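PDB 3RYS: adenosine deaminase 1 from Arthrobacter aurescens, which probably catalyses the zinc-dependent hydrolytic deamination of adenine to hypoxanthine, a step in purine salvage and nitrogen catabolism. Local coordinates for residues I221-R226 with P248-R253; R255-D258 with H263-P266; T57-F62 with A200-P205. All coordinates share one frame; numbering follows the deposited sequence.

Interaction 1: residues I221-R226 with P248-R253; sequences IDHGIR and PLSNVR. With ADE (adenine), chain D.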
loop_
_atom_site.group_PDB
_atom_site.type_symbol
_atom_site.label_atom_id
_atom_site.label_comp_id
_atom_site.label_asym_id
_atom_site.label_seq_id
_atom_site.Cartn_x
_atom_site.Cartn_y
_atom_site.Cartn_z
ATOM N N ILE A 221 9.907 5.105 1.398
ATOM C CA ILE A 221 10.065 4.274 0.215
ATOM C C ILE A 221 9.120 3.082 0.274
ATOM O O ILE A 221 9.001 2.414 1.306
ATOM C CB ILE A 221 11.514 3.765 0.072
ATOM C CG1 ILE A 221 12.467 4.926 -0.229
ATOM C CG2 ILE A 221 11.604 2.710 -1.017
ATOM C CD1 ILE A 221 12.326 5.487 -1.622
ATOM N N ASP A 222 8.447 2.818 -0.837
ATOM C CA ASP A 222 7.514 1.706 -0.899
ATOM C C ASP A 222 8.171 0.480 -1.533
ATOM O O ASP A 222 8.695 0.545 -2.646
ATOM C CB ASP A 222 6.239 2.135 -1.625
ATOM C CG ASP A 222 5.505 3.250 -0.887
ATOM O OD1 ASP A 222 5.282 3.112 0.336
ATOM O OD2 ASP A 222 5.158 4.265 -1.525
ATOM N N HIS A 223 8.143 -0.627 -0.793
ATOM C CA HIS A 223 8.917 -1.829 -1.108
ATOM C C HIS A 223 10.385 -1.657 -0.689
ATOM O O HIS A 223 10.745 -1.936 0.454
ATOM C CB HIS A 223 8.794 -2.219 -2.587
ATOM C CG HIS A 223 7.443 -2.744 -2.963
ATOM N ND1 HIS A 223 6.914 -3.897 -2.422
ATOM C CD2 HIS A 223 6.513 -2.278 -3.833
ATOM C CE1 HIS A 223 5.714 -4.112 -2.932
ATOM N NE2 HIS A 223 5.449 -3.149 -3.795
ATOM N N GLY A 224 11.223 -1.200 -1.613
ATOM C CA GLY A 224 12.607 -0.887 -1.302
ATOM C C GLY A 224 13.528 -2.075 -1.074
ATOM O O GLY A 224 14.674 -1.899 -0.668
ATOM N N ILE A 225 13.050 -3.284 -1.344
ATOM C CA ILE A 225 13.838 -4.476 -1.045
ATOM C C ILE A 225 15.119 -4.603 -1.874
ATOM O O ILE A 225 16.076 -5.260 -1.452
ATOM C CB ILE A 225 13.013 -5.767 -1.190
ATOM C CG1 ILE A 225 12.489 -5.905 -2.620
ATOM C CG2 ILE A 225 11.874 -5.793 -0.177
ATOM C CD1 ILE A 225 12.059 -7.318 -2.972
ATOM N N ARG A 226 15.146 -3.983 -3.050
ATOM C CA ARG A 226 16.329 -4.079 -3.903
ATOM C C ARG A 226 17.461 -3.162 -3.443
ATOM O O ARG A 226 18.535 -3.134 -4.044
ATOM C CB ARG A 226 15.986 -3.843 -5.374
ATOM C CG ARG A 226 15.294 -5.029 -6.025
ATOM C CD ARG A 226 15.340 -4.932 -7.534
ATOM N NE ARG A 226 16.710 -4.981 -8.031
ATOM C CZ ARG A 226 17.067 -4.674 -9.275
ATOM N NH1 ARG A 226 16.151 -4.286 -10.151
ATOM N NH2 ARG A 226 18.342 -4.745 -9.641
ATOM N N PRO A 248 5.767 -8.474 2.197
ATOM C CA PRO A 248 6.304 -9.841 2.102
ATOM C C PRO A 248 5.589 -10.736 1.086
ATOM O O PRO A 248 6.230 -11.232 0.160
ATOM C CB PRO A 248 6.126 -10.384 3.521
ATOM C CG PRO A 248 6.152 -9.146 4.391
ATOM C CD PRO A 248 5.455 -8.097 3.588
ATOM N N LEU A 249 4.288 -10.943 1.264
ATOM C CA LEU A 249 3.520 -11.791 0.361
ATOM C C LEU A 249 3.493 -11.235 -1.057
ATOM O O LEU A 249 3.529 -11.987 -2.032
ATOM C CB LEU A 249 2.094 -11.967 0.872
ATOM C CG LEU A 249 1.947 -12.724 2.189
ATOM C CD1 LEU A 249 0.470 -12.952 2.507
ATOM C CD2 LEU A 249 2.709 -14.042 2.129
ATOM N N SER A 250 3.414 -9.915 -1.169
ATOM C CA SER A 250 3.417 -9.282 -2.480
ATOM C C SER A 250 4.673 -9.680 -3.269
ATOM O O SER A 250 4.584 -10.134 -4.417
ATOM C CB SER A 250 3.315 -7.761 -2.336
ATOM O OG SER A 250 3.379 -7.130 -3.598
ATOM N N ASN A 251 5.835 -9.523 -2.636
ATOM C CA ASN A 251 7.109 -9.833 -3.271
ATOM C C ASN A 251 7.216 -11.296 -3.697
ATOM O O ASN A 251 7.806 -11.612 -4.736
ATOM C CB ASN A 251 8.272 -9.464 -2.347
ATOM C CG ASN A 251 8.285 -7.990 -1.986
ATOM O OD1 ASN A 251 7.733 -7.160 -2.708
ATOM N ND2 ASN A 251 8.916 -7.658 -0.866
ATOM N N VAL A 252 6.646 -12.187 -2.894
ATOM C CA VAL A 252 6.666 -13.604 -3.218
ATOM C C VAL A 252 5.764 -13.899 -4.416
ATOM O O VAL A 252 6.189 -14.530 -5.384
ATOM C CB VAL A 252 6.247 -14.487 -2.017
ATOM C CG1 VAL A 252 5.990 -15.911 -2.474
ATOM C CG2 VAL A 252 7.322 -14.465 -0.945
ATOM N N ARG A 253 4.526 -13.423 -4.356
ATOM C CA ARG A 253 3.550 -13.730 -5.390
ATOM C C ARG A 253 3.860 -13.052 -6.728
ATOM O O ARG A 253 3.344 -13.458 -7.763
ATOM C CB ARG A 253 2.139 -13.387 -4.912
ATOM C CG ARG A 253 1.560 -14.401 -3.937
ATOM C CD ARG A 253 1.155 -15.693 -4.643
ATOM N NE ARG A 253 0.122 -15.455 -5.649
ATOM C CZ ARG A 253 -1.184 -15.401 -5.394
ATOM N NH1 ARG A 253 -2.038 -15.169 -6.379
ATOM N NH2 ARG A 253 -1.642 -15.578 -4.159
HETATM N N9 ADE D . 0.178 -1.002 -8.332
HETATM C C8 ADE D . -0.517 -1.627 -7.331
HETATM N N7 ADE D . 0.234 -2.317 -6.499
HETATM C C5 ADE D . 1.517 -2.132 -6.997
HETATM C C6 ADE D . 2.776 -2.604 -6.569
HETATM N N6 ADE D . 2.936 -3.393 -5.500
HETATM N N1 ADE D . 3.862 -2.234 -7.286
HETATM C C2 ADE D . 3.691 -1.446 -8.357
HETATM N N3 ADE D . 2.561 -0.937 -8.857
HETATM C C4 ADE D . 1.502 -1.324 -8.124
HETATM O O HOH W 1 8.448 -4.981 -0.448
#
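A water joins H223 to N251. Its oxygen lies 2.7 Å from H223 ND1, close to the plane of the imidazole ring. The same water accepts from N251 ND2, also at 2.7 Å, so the water bridges the loop after strand 220-221 and helix 248-253. ND2 is also hydrogen-bonded to H263. The other branch of the amide, N251 OD1, sits 3.4 Å from H223 ND1. It approaches the ring obliquely, with the amide and ring planes 48° apart. I225 meets the amide from the opposite direction, and its CG2 comes to 3.6 Å from N251 ND2. The methyl CD1 of I225 rests alongside the same amide.

S250 adds a contact one residue earlier in the helix. Its OG lies anti to the backbone N (chi1 177°) and reaches the edge of the H223 ring, 3.9 Å from CE1. The hydroxyl is hydrogen-bonded to D280, a zinc ligand, so S250 belongs to the second shell of the metal. The H223 ring presents its other nitrogen to the substrate side: NE2 lies 3.0 Å from N6 of the bound adenine. H223 also meets H19 and H199, two more zinc ligands, ring to ring. This is the catalytic mouth of the TIM barrel in adenosine and adenine deaminases, where loops following the strands carry the zinc and purine-binding residues.

Interaction 2: residues R255-D258 with H263-P266; sequences RAVD and HPLP
V257 packs its two methyl groups against H263. CG2 lies 3.8 Å from H263 CD2 and comes to the ring obliquely. CG1 instead faces the backbone of H263, 3.9 Å from its N. The two side chains cross at about a right angle, one methyl on the ring and one on the backbone. With CG1 opposite the backbone N (chi1 172°), both branches are brought to this side. P264 adds a weaker apolar touch, its CD 4.2 Å from V257 CG2. That same CD sits over one face of the H263 ring, offset toward its rim.

The ring is fixed through both nitrogens. ND1 accepts from L265 N at 3.0 Å, with the donor close to the ring plane. This is a capping bond at the turn that leads into helix 265-270. NE2 is hydrogen-bonded to N251. The rotation of the imidazole is therefore set from two ends, one in helix 248-253 and one at the turn into helix 265-270.

V257 N is hydrogen-bonded to the backbone O of N251, and the valine side chain also touches I225. Just before it, helix 248-253 ends in a Schellman motif, where R255 takes a positive phi (72°). The side chain of R255 then curls onto D258. Its NH1 donates to D258 O at 2.9 Å, and NH2 reaches the same oxygen more loosely from the other face of the carbonyl. NH2 also makes a salt bridge to D258 OD2 at 3.0 Å, using the anti lone pair of that oxygen. A further bond from NH1 to V252 O ties the arginine to the last turn of the helix. Farther in, L265 packs on V246 of strand 244-246 and on V275 and V277 of strand 275-277.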
loop_
_atom_site.group_PDB
_atom_site.type_symbol
_atom_site.label_atom_id
_atom_site.label_comp_id
_atom_site.label_asym_id
_atom_site.label_seq_id
_atom_site.Cartn_x
_atom_site.Cartn_y
_atom_site.Cartn_z
ATOM N N ARG A 255 7.017 -12.787 -7.652
ATOM C CA ARG A 255 8.274 -13.448 -8.007
ATOM C C ARG A 255 9.515 -12.562 -7.841
ATOM O O ARG A 255 10.588 -12.898 -8.330
ATOM C CB ARG A 255 8.210 -14.029 -9.424
ATOM C CG ARG A 255 6.901 -14.725 -9.764
ATOM C CD ARG A 255 6.436 -15.686 -8.674
ATOM N NE ARG A 255 7.298 -16.856 -8.528
ATOM C CZ ARG A 255 7.966 -17.166 -7.418
ATOM N NH1 ARG A 255 7.878 -16.391 -6.347
ATOM N NH2 ARG A 255 8.723 -18.253 -7.374
ATOM N N ALA A 256 9.369 -11.437 -7.149
ATOM C CA ALA A 256 10.524 -10.620 -6.795
ATOM C C ALA A 256 11.382 -11.397 -5.809
ATOM O O ALA A 256 12.603 -11.254 -5.782
ATOM C CB ALA A 256 10.084 -9.300 -6.188
ATOM N N VAL A 257 10.720 -12.221 -4.999
ATOM C CA VAL A 257 11.381 -13.128 -4.068
ATOM C C VAL A 257 10.860 -14.537 -4.326
ATOM O O VAL A 257 9.653 -14.742 -4.466
ATOM C CB VAL A 257 11.101 -12.741 -2.596
ATOM C CG1 VAL A 257 11.628 -13.809 -1.659
ATOM C CG2 VAL A 257 11.724 -11.394 -2.270
ATOM N N ASP A 258 11.764 -15.507 -4.396
ATOM C CA ASP A 258 11.376 -16.858 -4.786
ATOM C C ASP A 258 10.376 -17.457 -3.807
ATOM O O ASP A 258 9.234 -17.740 -4.166
ATOM C CB ASP A 258 12.604 -17.757 -4.910
ATOM C CG ASP A 258 12.260 -19.146 -5.409
ATOM O OD1 ASP A 258 13.112 -20.052 -5.283
ATOM O OD2 ASP A 258 11.135 -19.331 -5.922
ATOM N N HIS A 263 12.981 -14.231 2.005
ATOM C CA HIS A 263 12.748 -12.791 2.080
ATOM C C HIS A 263 13.753 -12.059 2.972
ATOM O O HIS A 263 14.075 -12.528 4.062
ATOM C CB HIS A 263 11.324 -12.485 2.529
ATOM C CG HIS A 263 10.849 -11.132 2.110
ATOM N ND1 HIS A 263 11.240 -9.973 2.748
ATOM C CD2 HIS A 263 10.027 -10.748 1.104
ATOM C CE1 HIS A 263 10.675 -8.937 2.156
ATOM N NE2 HIS A 263 9.934 -9.380 1.156
ATOM N N PRO A 264 14.242 -10.898 2.505
ATOM C CA PRO A 264 15.263 -10.089 3.185
ATOM C C PRO A 264 14.765 -9.407 4.450
ATOM O O PRO A 264 15.584 -8.884 5.197
ATOM C CB PRO A 264 15.606 -9.007 2.154
ATOM C CG PRO A 264 15.045 -9.492 0.854
ATOM C CD PRO A 264 13.859 -10.314 1.208
ATOM N N LEU A 265 13.458 -9.400 4.683
ATOM C CA LEU A 265 12.898 -8.666 5.820
ATOM C C LEU A 265 13.646 -8.866 7.145
ATOM O O LEU A 265 13.983 -7.892 7.816
ATOM C CB LEU A 265 11.410 -8.968 6.003
ATOM C CG LEU A 265 10.816 -8.107 7.115
ATOM C CD1 LEU A 265 10.865 -6.648 6.707
ATOM C CD2 LEU A 265 9.398 -8.530 7.457
ATOM N N PRO A 266 13.903 -10.128 7.532
ATOM C CA PRO A 266 14.616 -10.360 8.795
ATOM C C PRO A 266 15.960 -9.638 8.823
ATOM O O PRO A 266 16.274 -8.962 9.798
ATOM C CB PRO A 266 14.840 -11.877 8.801
ATOM C CG PRO A 266 13.798 -12.426 7.900
ATOM C CD PRO A 266 13.559 -11.388 6.847
#

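Interaction 3: residues T57-F62 with A200-P205; sequences TDLQSF and AGEEGP. With ADE (adenine), chain D.
L59 and E203 point toward each other, and the carboxylate of E203 arrives broadside at the start of helix 59-69. L59 N donates to E203 OE2 at 2.9 Å, with an N-H...O angle of 161°. The donor stands above the carboxylate plane, 42° out of it. Both carboxylate oxygens also sit 3.5 Å from L59 CB. The extended chain of E203 brings its charge to this helix end, where the helix dipole would probably help to stabilise it. D58, the N-cap, turns its own carboxylate back instead, and its OD1 accepts from S61 N at 3.0 Å.

E202 runs out in a similarly extended chain but ends at the ligand. Its OE1 lies 2.7 Å from adenine N1. L59 touches both glutamates, E203 through CB and E202 through CD1. Its CG is placed opposite the backbone N (chi1 179°), which sends the methyls toward the purine. CD1 is 3.6 Å from adenine N1 and 3.8 Å from E202 OE2. F62, one turn on, meets the ligand with its ring edge: CE2 is 3.8 Å from adenine N7. E174 accepts backbone N-H groups of the 200-205 loop and so helps hold its shape. L59, F62 and E202 line the adenine pocket, at the mouth of the TIM barrel of this deaminase family, and E202 is the predicted proton donor.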
loop_
_atom_site.group_PDB
_atom_site.type_symbol
_atom_site.label_atom_id
_atom_site.label_comp_id
_atom_site.label_asym_id
_atom_site.label_seq_id
_atom_site.Cartn_x
_atom_site.Cartn_y
_atom_site.Cartn_z
ATOM N N THR A 57 3.635 -13.742 -12.794
ATOM C CA THR A 57 4.972 -14.048 -13.279
ATOM C C THR A 57 5.931 -12.910 -12.963
ATOM O O THR A 57 7.138 -13.114 -12.827
ATOM C CB THR A 57 4.950 -14.255 -14.799
ATOM O OG1 THR A 57 3.843 -15.093 -15.145
ATOM C CG2 THR A 57 6.241 -14.899 -15.275
ATOM N N ASP A 58 5.373 -11.707 -12.868
ATOM C CA ASP A 58 6.129 -10.490 -12.582
ATOM C C ASP A 58 5.134 -9.385 -12.253
ATOM O O ASP A 58 3.927 -9.630 -12.229
ATOM C CB ASP A 58 7.024 -10.095 -13.767
ATOM C CG ASP A 58 6.246 -9.902 -15.071
ATOM O OD1 ASP A 58 5.012 -10.096 -15.090
ATOM O OD2 ASP A 58 6.879 -9.550 -16.089
ATOM N N LEU A 59 5.627 -8.178 -11.998
ATOM C CA LEU A 59 4.743 -7.070 -11.655
ATOM C C LEU A 59 3.692 -6.845 -12.735
ATOM O O LEU A 59 2.517 -6.630 -12.437
ATOM C CB LEU A 59 5.532 -5.779 -11.431
ATOM C CG LEU A 59 4.682 -4.549 -11.092
ATOM C CD1 LEU A 59 3.869 -4.786 -9.827
ATOM C CD2 LEU A 59 5.545 -3.303 -10.947
ATOM N N GLN A 60 4.126 -6.903 -13.990
ATOM C CA GLN A 60 3.264 -6.570 -15.116
ATOM C C GLN A 60 2.056 -7.501 -15.230
ATOM O O GLN A 60 0.923 -7.040 -15.374
ATOM C CB GLN A 60 4.063 -6.560 -16.422
ATOM C CG GLN A 60 3.310 -5.951 -17.594
ATOM C CD GLN A 60 2.769 -4.559 -17.289
ATOM O OE1 GLN A 60 3.523 -3.638 -16.975
ATOM N NE2 GLN A 60 1.454 -4.405 -17.387
ATOM N N SER A 61 2.299 -8.807 -15.164
ATOM C CA SER A 61 1.220 -9.780 -15.269
ATOM C C SER A 61 0.148 -9.486 -14.226
ATOM O O SER A 61 -1.044 -9.678 -14.473
ATOM C CB SER A 61 1.748 -11.208 -15.103
ATOM O OG SER A 61 2.171 -11.455 -13.773
ATOM N N PHE A 62 0.581 -9.012 -13.062
ATOM C CA PHE A 62 -0.340 -8.656 -11.993
ATOM C C PHE A 62 -1.123 -7.397 -12.333
ATOM O O PHE A 62 -2.350 -7.390 -12.272
ATOM C CB PHE A 62 0.409 -8.457 -10.679
ATOM C CG PHE A 62 -0.276 -7.516 -9.734
ATOM C CD1 PHE A 62 -1.419 -7.909 -9.044
ATOM C CD2 PHE A 62 0.216 -6.235 -9.534
ATOM C CE1 PHE A 62 -2.058 -7.041 -8.169
ATOM C CE2 PHE A 62 -0.417 -5.363 -8.665
ATOM C CZ PHE A 62 -1.558 -5.766 -7.980
ATOM N N ALA A 200 9.694 2.137 -5.007
ATOM C CA ALA A 200 11.081 2.059 -5.449
ATOM C C ALA A 200 11.762 0.788 -4.952
ATOM O O ALA A 200 11.625 0.407 -3.791
ATOM C CB ALA A 200 11.858 3.295 -4.997
ATOM N N GLY A 201 12.497 0.130 -5.840
ATOM C CA GLY A 201 13.278 -1.028 -5.456
ATOM C C GLY A 201 12.475 -2.311 -5.375
ATOM O O GLY A 201 12.893 -3.274 -4.734
ATOM N N GLU A 202 11.314 -2.325 -6.019
ATOM C CA GLU A 202 10.522 -3.541 -6.107
ATOM C C GLU A 202 11.114 -4.416 -7.202
ATOM O O GLU A 202 11.670 -5.481 -6.931
ATOM C CB GLU A 202 9.067 -3.210 -6.421
ATOM C CG GLU A 202 8.127 -4.385 -6.302
ATOM C CD GLU A 202 6.701 -3.998 -6.598
ATOM O OE1 GLU A 202 6.468 -2.812 -6.903
ATOM O OE2 GLU A 202 5.812 -4.869 -6.522
ATOM N N GLU A 203 10.990 -3.950 -8.440
ATOM C CA GLU A 203 11.653 -4.576 -9.575
ATOM C C GLU A 203 12.711 -3.618 -10.112
ATOM O O GLU A 203 13.622 -4.023 -10.833
ATOM C CB GLU A 203 10.644 -4.935 -10.671
ATOM C CG GLU A 203 9.806 -6.168 -10.360
ATOM C CD GLU A 203 8.976 -6.635 -11.542
ATOM O OE1 GLU A 203 8.846 -5.871 -12.520
ATOM O OE2 GLU A 203 8.449 -7.768 -11.494
ATOM N N GLY A 204 12.575 -2.343 -9.753
ATOM C CA GLY A 204 13.565 -1.336 -10.088
ATOM C C GLY A 204 14.796 -1.451 -9.204
ATOM O O GLY A 204 14.715 -1.962 -8.084
ATOM N N PRO A 205 15.945 -0.976 -9.704
ATOM C CA PRO A 205 17.240 -1.118 -9.032
ATOM C C PRO A 205 17.378 -0.167 -7.854
ATOM O O PRO A 205 16.620 0.796 -7.739
ATOM C CB PRO A 205 18.253 -0.716 -10.115
ATOM C CG PRO A 205 17.468 -0.500 -11.365
ATOM C CD PRO A 205 16.062 -0.220 -10.956
HETATM N N9 ADE D . 0.178 -1.002 -8.332
HETATM C C8 ADE D . -0.517 -1.627 -7.331
HETATM N N7 ADE D . 0.234 -2.317 -6.499
HETATM C C5 ADE D . 1.517 -2.132 -6.997
HETATM C C6 ADE D . 2.776 -2.604 -6.569
HETATM N N6 ADE D . 2.936 -3.393 -5.500
HETATM N N1 ADE D . 3.862 -2.234 -7.286
HETATM C C2 ADE D . 3.691 -1.446 -8.357
HETATM N N3 ADE D . 2.561 -0.937 -8.857
HETATM C C4 ADE D . 1.502 -1.324 -8.124
#

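Overall arrangement
Interactions 1 and 3 both touch adenine. Interaction 1 is buried and water-mediated; interaction 3 is partly buried and rests on a glutamate at a helix start. Interaction 2 is farther from the centre of the chain and pairs a small buried apolar contact with a salt bridge between exposed residues. Interactions 1 and 2 share helix 248-253 and its exit: N251 serves both, through its amide to H263 and its backbone O to V257. The loops after strands 195-200 and 220-221, one from each of interactions 3 and 1, are joined by R226, which bonds to the backbone of G201 and E203. Interactions 2 and 3 meet by packing, R255 on T57 and A256 near E202.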